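Local coordinates for URE2 protein (Saccharomyces cerevisiae, PDB 1K0D), which represses nitrogen-utilization genes by holding GATA activators in the cytoplasm, and has a GST-like functional region with glutathione peroxidase activity, at residues B[37-42]-B[250-255]; B[116-121]-B[206-211]; B[32-37]-B[88-93]. All blocks are in the same frame, centred on the assembly; numbering follows the deposited sequence.

Of the three contacts, only contact 1 joins the two domains of the GST fold. Contact 3 lies within the thioredoxin-like domain, between helices 29-40 and 87-102. Contact 2 lies within the helical domain, between helix 112-142 and the loop before helix 214-217. Contacts 1 and 3 share V37, with centres about 11 Å apart. Their segments alternate along the chain, so helix 29-40 packs on helix 87-102 of its own domain and on helix 251-258 of the other. Contact 2 follows contact 3 in the chain and is nested inside contact 1. Its centre lies about 16 Å from that of contact 3, which it touches through N119 and L92, and about 19 Å from that of contact 1. Contacts 2 and 3 both touch the second subunit.

Contact 1: residues B[37-42]-B[250-255]; sequences VLSELG and RPAVIK
This contact belongs to the interface between the thioredoxin-like and helical domains of the GST fold. The end of helix 29-40 meets the start of helix 251-258. S39 and E40, in the last turn of helix 29-40, carry the contact; a Schellman motif at G42 closes that turn.

E40 leaves its helix with a bend at chi2, which carries its carboxylate across A252 to R250. R250 grips it side-on in a salt bridge, with NE and NH2 each hydrogen-bonded to one oxygen. The short bond runs from R250 NE to E40 OE1, 2.7 Å. The longer one runs from R250 NH2 to E40 OE2, 3.3 Å. Both are nearly straight (174°). Both oxygens lie close to the guanidinium plane, so the carboxylate sits at the edge of that group. Each nitrogen, however, meets its oxygen from above the carboxylate plane. The two planes are turned 35° against each other. The R250 chain bends at chi3, and the two side chains cross at about a right angle.

R250 is the N-cap residue of helix 251-258. The negative charge of E40 thus lies near a helix N-terminus, which may steady it further.

The S39 hydroxyl is anti to the backbone N (chi1 169°) and donates to A252 O at 2.8 Å. It comes from above the carbonyl plane. A252 CB fits between the two polar links, 3.3 Å from E40 CD and 3.4 Å from S39 OG. V253 CG2 comes up to E40 OE1 at 3.7 Å, and V253 also packs on L217 of helix 214-217. On the S39 side, the extended chain of K255 passes with its CD 4.1 Å from S39 OG.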
# COMPACT_ATOMS: atom_id res chain seq x y z
N VAL B 37 -13.68 6.76 -6.16
CA VAL B 37 -13.47 5.88 -7.32
C VAL B 37 -14.74 5.11 -7.66
O VAL B 37 -15.05 4.88 -8.82
CB VAL B 37 -12.31 4.90 -7.06
CG1 VAL B 37 -12.19 3.90 -8.22
CG2 VAL B 37 -11.03 5.68 -6.88
N LEU B 38 -15.47 4.72 -6.62
CA LEU B 38 -16.73 4.00 -6.79
C LEU B 38 -17.67 4.92 -7.59
O LEU B 38 -18.35 4.50 -8.53
CB LEU B 38 -17.31 3.72 -5.39
CG LEU B 38 -17.86 2.36 -4.93
CD1 LEU B 38 -17.12 1.18 -5.56
CD2 LEU B 38 -17.75 2.31 -3.40
N SER B 39 -17.70 6.20 -7.21
CA SER B 39 -18.57 7.16 -7.87
C SER B 39 -18.11 7.49 -9.29
O SER B 39 -18.93 7.52 -10.20
CB SER B 39 -18.67 8.44 -7.04
OG SER B 39 -19.30 9.46 -7.78
N GLU B 40 -16.81 7.72 -9.47
CA GLU B 40 -16.28 8.04 -10.79
C GLU B 40 -16.52 6.92 -11.82
O GLU B 40 -16.75 7.19 -13.00
CB GLU B 40 -14.78 8.33 -10.70
CG GLU B 40 -14.43 9.78 -10.34
CD GLU B 40 -14.71 10.79 -11.47
OE1 GLU B 40 -14.57 12.01 -11.23
OE2 GLU B 40 -15.06 10.36 -12.59
N LEU B 41 -16.47 5.67 -11.36
CA LEU B 41 -16.66 4.54 -12.25
C LEU B 41 -18.12 4.19 -12.48
O LEU B 41 -18.43 3.28 -13.25
CB LEU B 41 -15.92 3.31 -11.71
CG LEU B 41 -14.40 3.47 -11.66
CD1 LEU B 41 -13.78 2.28 -10.95
CD2 LEU B 41 -13.84 3.60 -13.07
N GLY B 42 -19.02 4.90 -11.80
CA GLY B 42 -20.44 4.64 -11.96
C GLY B 42 -20.95 3.42 -11.20
O GLY B 42 -22.03 2.92 -11.49
N ARG B 250 -14.98 17.92 -10.22
CA ARG B 250 -15.65 16.85 -10.95
C ARG B 250 -16.91 16.39 -10.22
O ARG B 250 -16.90 16.15 -9.01
CB ARG B 250 -14.69 15.68 -11.15
CG ARG B 250 -13.41 16.05 -11.91
CD ARG B 250 -12.49 14.86 -12.02
NE ARG B 250 -13.14 13.76 -12.74
CZ ARG B 250 -13.14 13.62 -14.06
NH1 ARG B 250 -12.51 14.50 -14.83
NH2 ARG B 250 -13.75 12.58 -14.61
N PRO B 251 -18.03 16.24 -10.95
CA PRO B 251 -19.27 15.81 -10.32
C PRO B 251 -19.15 14.54 -9.47
O PRO B 251 -19.56 14.53 -8.30
CB PRO B 251 -20.21 15.62 -11.51
CG PRO B 251 -19.76 16.71 -12.43
CD PRO B 251 -18.25 16.58 -12.37
N ALA B 252 -18.60 13.48 -10.06
CA ALA B 252 -18.46 12.23 -9.33
C ALA B 252 -17.73 12.42 -8.00
O ALA B 252 -18.11 11.83 -7.00
CB ALA B 252 -17.74 11.19 -10.19
N VAL B 253 -16.71 13.27 -7.99
CA VAL B 253 -15.95 13.53 -6.77
C VAL B 253 -16.78 14.32 -5.76
O VAL B 253 -16.80 13.99 -4.57
CB VAL B 253 -14.64 14.31 -7.07
CG1 VAL B 253 -13.93 14.65 -5.77
CG2 VAL B 253 -13.73 13.47 -7.97
N ILE B 254 -17.47 15.35 -6.23
CA ILE B 254 -18.31 16.16 -5.35
C ILE B 254 -19.37 15.26 -4.73
O ILE B 254 -19.61 15.32 -3.54
CB ILE B 254 -19.02 17.30 -6.12
CG1 ILE B 254 -18.00 18.32 -6.64
CG2 ILE B 254 -20.04 18.00 -5.21
CD1 ILE B 254 -18.61 19.43 -7.48
N LYS B 255 -20.00 14.43 -5.55
CA LYS B 255 -21.04 13.53 -5.06
C LYS B 255 -20.52 12.61 -3.97
O LYS B 255 -21.18 12.42 -2.94
CB LYS B 255 -21.60 12.69 -6.20
CG LYS B 255 -22.69 11.72 -5.75
CD LYS B 255 -23.09 10.77 -6.87
CE LYS B 255 -24.09 9.74 -6.36
NZ LYS B 255 -24.33 8.66 -7.36

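Contact 2: residues B[116-121]-B[206-211]; sequences SQINAW and WLVGDK
Apolar contacts and one CH-pi interaction make up this buried meeting of helix 112-142 with the loop that holds residues 206-211. L207 and V208 both point toward the helix.

The CH-pi interaction is between L207 and W121. L207 CD2 sits 3.9 Å from the centroid of the six-membered ring of W121, only 11° off the ring normal. L207 CD1 lies over the middle of the indole, 3.9 Å from W121 CD2. The two methyls of one leucine thus cover the same face of the ring. W121 CG is anti to its carbonyl carbon (chi1 -72°), and chi2 of 106° turns the indole face to L207.

The aliphatic contacts centre on V208. Both its methyls reach I118 and Q117, and CG2 also meets W121. V208 CG1, anti to the backbone N, meets I118 CG1 at 3.8 Å. V208 CG2 approaches W121 CD1 obliquely at 3.7 Å. Q117 joins with its CB, which lies 4.0 Å from both V208 CG1 and V208 CG2. The I118 and V208 side chains cross at about a right angle.

Polar links to other helices hold the loop. L207 N bonds to D216 OD1, and R172 NH2 donates to L207 O. W121 also meets W85 of the second subunit edge-to-face, so its indole reaches from the loop to the dimer partner.

Here a long helix of the all-helical GST C-terminal domain packs its side chains against an irregular segment of that domain, beside the homodimer interface.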
# COMPACT_ATOMS: atom_id res chain seq x y z
N SER B 116 2.20 0.22 -14.01
CA SER B 116 3.27 0.20 -13.02
C SER B 116 3.55 1.60 -12.49
O SER B 116 3.97 1.77 -11.34
CB SER B 116 4.55 -0.41 -13.60
OG SER B 116 5.22 0.51 -14.45
N GLN B 117 3.34 2.61 -13.33
CA GLN B 117 3.57 3.99 -12.89
C GLN B 117 2.42 4.39 -11.97
O GLN B 117 2.64 5.04 -10.94
CB GLN B 117 3.64 4.93 -14.09
CG GLN B 117 4.83 4.67 -15.03
CD GLN B 117 6.15 4.51 -14.29
OE1 GLN B 117 6.54 3.40 -13.89
NE2 GLN B 117 6.84 5.62 -14.10
N ILE B 118 1.20 4.00 -12.34
CA ILE B 118 0.03 4.31 -11.53
C ILE B 118 0.19 3.62 -10.17
O ILE B 118 -0.05 4.22 -9.12
CB ILE B 118 -1.26 3.86 -12.24
CG1 ILE B 118 -1.48 4.73 -13.48
CG2 ILE B 118 -2.46 3.96 -11.30
CD1 ILE B 118 -2.63 4.29 -14.35
N ASN B 119 0.63 2.36 -10.19
CA ASN B 119 0.84 1.61 -8.94
C ASN B 119 1.89 2.27 -8.05
O ASN B 119 1.71 2.35 -6.84
CB ASN B 119 1.27 0.18 -9.25
CG ASN B 119 0.12 -0.67 -9.74
OD1 ASN B 119 0.33 -1.76 -10.28
ND2 ASN B 119 -1.10 -0.19 -9.55
N ALA B 120 2.97 2.76 -8.64
CA ALA B 120 4.02 3.40 -7.87
C ALA B 120 3.45 4.56 -7.06
O ALA B 120 3.72 4.69 -5.86
CB ALA B 120 5.13 3.90 -8.80
N TRP B 121 2.66 5.42 -7.70
CA TRP B 121 2.06 6.55 -7.01
C TRP B 121 1.03 6.08 -5.99
O TRP B 121 0.92 6.65 -4.90
CB TRP B 121 1.39 7.50 -8.00
CG TRP B 121 2.37 8.26 -8.81
CD1 TRP B 121 2.68 8.07 -10.12
CD2 TRP B 121 3.22 9.32 -8.34
NE1 TRP B 121 3.68 8.94 -10.50
CE2 TRP B 121 4.03 9.72 -9.43
CE3 TRP B 121 3.38 9.97 -7.11
CZ2 TRP B 121 4.98 10.74 -9.33
CZ3 TRP B 121 4.33 10.98 -7.00
CH2 TRP B 121 5.12 11.36 -8.11
N TRP B 206 -1.51 15.81 -15.04
CA TRP B 206 -1.70 14.59 -14.26
C TRP B 206 -0.41 13.80 -14.06
O TRP B 206 0.53 13.93 -14.83
CB TRP B 206 -2.75 13.70 -14.93
CG TRP B 206 -4.01 14.44 -15.25
CD1 TRP B 206 -4.44 14.82 -16.50
CD2 TRP B 206 -4.98 14.93 -14.32
NE1 TRP B 206 -5.61 15.52 -16.39
CE2 TRP B 206 -5.97 15.60 -15.07
CE3 TRP B 206 -5.10 14.87 -12.93
CZ2 TRP B 206 -7.08 16.21 -14.47
CZ3 TRP B 206 -6.20 15.48 -12.33
CH2 TRP B 206 -7.17 16.14 -13.10
N LEU B 207 -0.40 12.96 -13.03
CA LEU B 207 0.76 12.14 -12.69
C LEU B 207 1.15 11.09 -13.72
O LEU B 207 2.34 10.87 -13.95
CB LEU B 207 0.54 11.46 -11.34
CG LEU B 207 0.47 12.37 -10.11
CD1 LEU B 207 0.04 11.57 -8.89
CD2 LEU B 207 1.83 13.01 -9.88
N VAL B 208 0.18 10.43 -14.33
CA VAL B 208 0.49 9.40 -15.31
C VAL B 208 -0.23 9.53 -16.65
O VAL B 208 -1.43 9.81 -16.70
CB VAL B 208 0.20 7.98 -14.74
CG1 VAL B 208 0.59 6.91 -15.75
CG2 VAL B 208 0.98 7.78 -13.43
N GLY B 209 0.52 9.32 -17.72
CA GLY B 209 -0.02 9.36 -19.07
C GLY B 209 -0.93 10.52 -19.44
O GLY B 209 -1.84 10.36 -20.25
N ASP B 210 -0.69 11.68 -18.85
CA ASP B 210 -1.49 12.86 -19.16
C ASP B 210 -2.99 12.58 -19.12
O ASP B 210 -3.74 13.03 -19.99
CB ASP B 210 -1.10 13.40 -20.54
CG ASP B 210 0.41 13.54 -20.71
OD1 ASP B 210 0.85 13.98 -21.80
OD2 ASP B 210 1.16 13.21 -19.77
N LYS B 211 -3.43 11.84 -18.12
CA LYS B 211 -4.84 11.50 -17.96
C LYS B 211 -5.15 11.28 -16.49
O LYS B 211 -4.28 10.87 -15.72
CB LYS B 211 -5.18 10.24 -18.75
CG LYS B 211 -4.44 8.99 -18.28
CD LYS B 211 -4.99 7.73 -18.94
CE LYS B 211 -6.43 7.47 -18.50
NZ LYS B 211 -7.01 6.25 -19.14

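Contact 3: residues B[32-37]-B[88-93]; sequences FKVAIV and GAILLH
I90 takes chi1 -68°, which sets its CG2 anti to the backbone N, and V34 takes chi1 173°, which sets its CG1 anti likewise. The two side chains cross at about a right angle, and V34 CG1 meets the short branch of I90, CG2, at 3.5 Å, tighter than usual van der Waals contact. V34 CG2 rests on the same I90 CG2 at 3.8 Å, so one I90 methyl faces both branches of the valine.

L91 has CG anti to its carbonyl carbon, and its end reaches across to the other helix. L91 CD2 presses on V37 CG2 at 3.4 Å, again a tight pair.

Helices 29-40 and 87-102 run nearly parallel here, 6° between their segment axes and 9.8 Å apart. In the thioredoxin-like fold of the GST N-terminal domain, these two helices pack on the same face of the sheet. I90 also touches I84 of strand 82-85.

The aliphatic part of K33 crosses L91 at about a right angle, with K33 CD touching L91 CD1 at 3.9 Å. The chain then bends at chi3. Its NZ bonds to the OG of S87, a glutathione-binding residue, and the K33 side chain comes about 4 Å from bound glutathione at the nearest atoms.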
# COMPACT_ATOMS: atom_id res chain seq x y z
N PHE B 32 -13.43 7.92 1.92
CA PHE B 32 -13.83 8.78 0.81
C PHE B 32 -13.00 8.50 -0.44
O PHE B 32 -13.45 8.77 -1.55
CB PHE B 32 -13.71 10.26 1.21
CG PHE B 32 -14.72 10.68 2.25
CD1 PHE B 32 -14.51 10.39 3.59
CD2 PHE B 32 -15.90 11.32 1.87
CE1 PHE B 32 -15.46 10.74 4.56
CE2 PHE B 32 -16.86 11.67 2.82
CZ PHE B 32 -16.64 11.38 4.17
N LYS B 33 -11.79 7.97 -0.26
CA LYS B 33 -10.94 7.65 -1.40
C LYS B 33 -11.62 6.56 -2.23
O LYS B 33 -11.58 6.59 -3.45
CB LYS B 33 -9.57 7.15 -0.95
CG LYS B 33 -8.63 6.84 -2.11
CD LYS B 33 -7.49 5.91 -1.71
CE LYS B 33 -6.67 6.47 -0.56
NZ LYS B 33 -5.62 5.50 -0.15
N VAL B 34 -12.24 5.60 -1.55
CA VAL B 34 -12.92 4.52 -2.24
C VAL B 34 -14.25 5.02 -2.80
O VAL B 34 -14.63 4.68 -3.91
CB VAL B 34 -13.18 3.30 -1.30
CG1 VAL B 34 -14.03 2.27 -2.00
CG2 VAL B 34 -11.83 2.65 -0.89
N ALA B 35 -14.96 5.84 -2.02
CA ALA B 35 -16.24 6.39 -2.45
C ALA B 35 -16.03 7.16 -3.76
O ALA B 35 -16.82 7.04 -4.69
CB ALA B 35 -16.81 7.32 -1.38
N ILE B 36 -14.96 7.93 -3.83
CA ILE B 36 -14.65 8.70 -5.03
C ILE B 36 -14.48 7.81 -6.27
O ILE B 36 -15.08 8.08 -7.31
CB ILE B 36 -13.36 9.53 -4.82
CG1 ILE B 36 -13.67 10.72 -3.91
CG2 ILE B 36 -12.82 10.00 -6.17
CD1 ILE B 36 -12.47 11.56 -3.57
N VAL B 37 -13.68 6.76 -6.16
CA VAL B 37 -13.47 5.88 -7.32
C VAL B 37 -14.74 5.11 -7.66
O VAL B 37 -15.05 4.88 -8.82
CB VAL B 37 -12.31 4.90 -7.06
CG1 VAL B 37 -12.19 3.90 -8.22
CG2 VAL B 37 -11.03 5.68 -6.88
N GLY B 88 -6.06 0.69 -1.10
CA GLY B 88 -5.25 0.47 -2.28
C GLY B 88 -5.69 -0.75 -3.06
O GLY B 88 -5.73 -0.74 -4.29
N ALA B 89 -6.04 -1.82 -2.34
CA ALA B 89 -6.48 -3.04 -3.00
C ALA B 89 -7.89 -2.84 -3.56
O ALA B 89 -8.24 -3.38 -4.61
CB ALA B 89 -6.46 -4.23 -2.01
N ILE B 90 -8.71 -2.08 -2.84
CA ILE B 90 -10.07 -1.81 -3.31
C ILE B 90 -10.03 -1.06 -4.65
O ILE B 90 -10.75 -1.41 -5.58
CB ILE B 90 -10.88 -1.00 -2.25
CG1 ILE B 90 -11.14 -1.88 -1.02
CG2 ILE B 90 -12.22 -0.56 -2.83
CD1 ILE B 90 -11.78 -1.14 0.14
N LEU B 91 -9.16 -0.05 -4.76
CA LEU B 91 -9.05 0.72 -5.99
C LEU B 91 -8.63 -0.14 -7.17
O LEU B 91 -9.23 -0.04 -8.25
CB LEU B 91 -8.05 1.88 -5.85
CG LEU B 91 -8.38 2.98 -4.83
CD1 LEU B 91 -7.60 4.25 -5.19
CD2 LEU B 91 -9.87 3.25 -4.82
N LEU B 92 -7.62 -0.98 -6.97
CA LEU B 92 -7.17 -1.85 -8.04
C LEU B 92 -8.27 -2.83 -8.43
O LEU B 92 -8.43 -3.18 -9.59
CB LEU B 92 -5.89 -2.61 -7.64
CG LEU B 92 -4.62 -1.76 -7.55
CD1 LEU B 92 -3.43 -2.67 -7.28
CD2 LEU B 92 -4.41 -0.98 -8.85
N HIS B 93 -9.05 -3.27 -7.45
CA HIS B 93 -10.13 -4.20 -7.76
C HIS B 93 -11.17 -3.49 -8.64
O HIS B 93 -11.65 -4.05 -9.62
CB HIS B 93 -10.79 -4.70 -6.48
CG HIS B 93 -11.85 -5.72 -6.72
ND1 HIS B 93 -13.20 -5.42 -6.67
CD2 HIS B 93 -11.77 -7.03 -7.04
CE1 HIS B 93 -13.89 -6.51 -6.95
NE2 HIS B 93 -13.05 -7.50 -7.18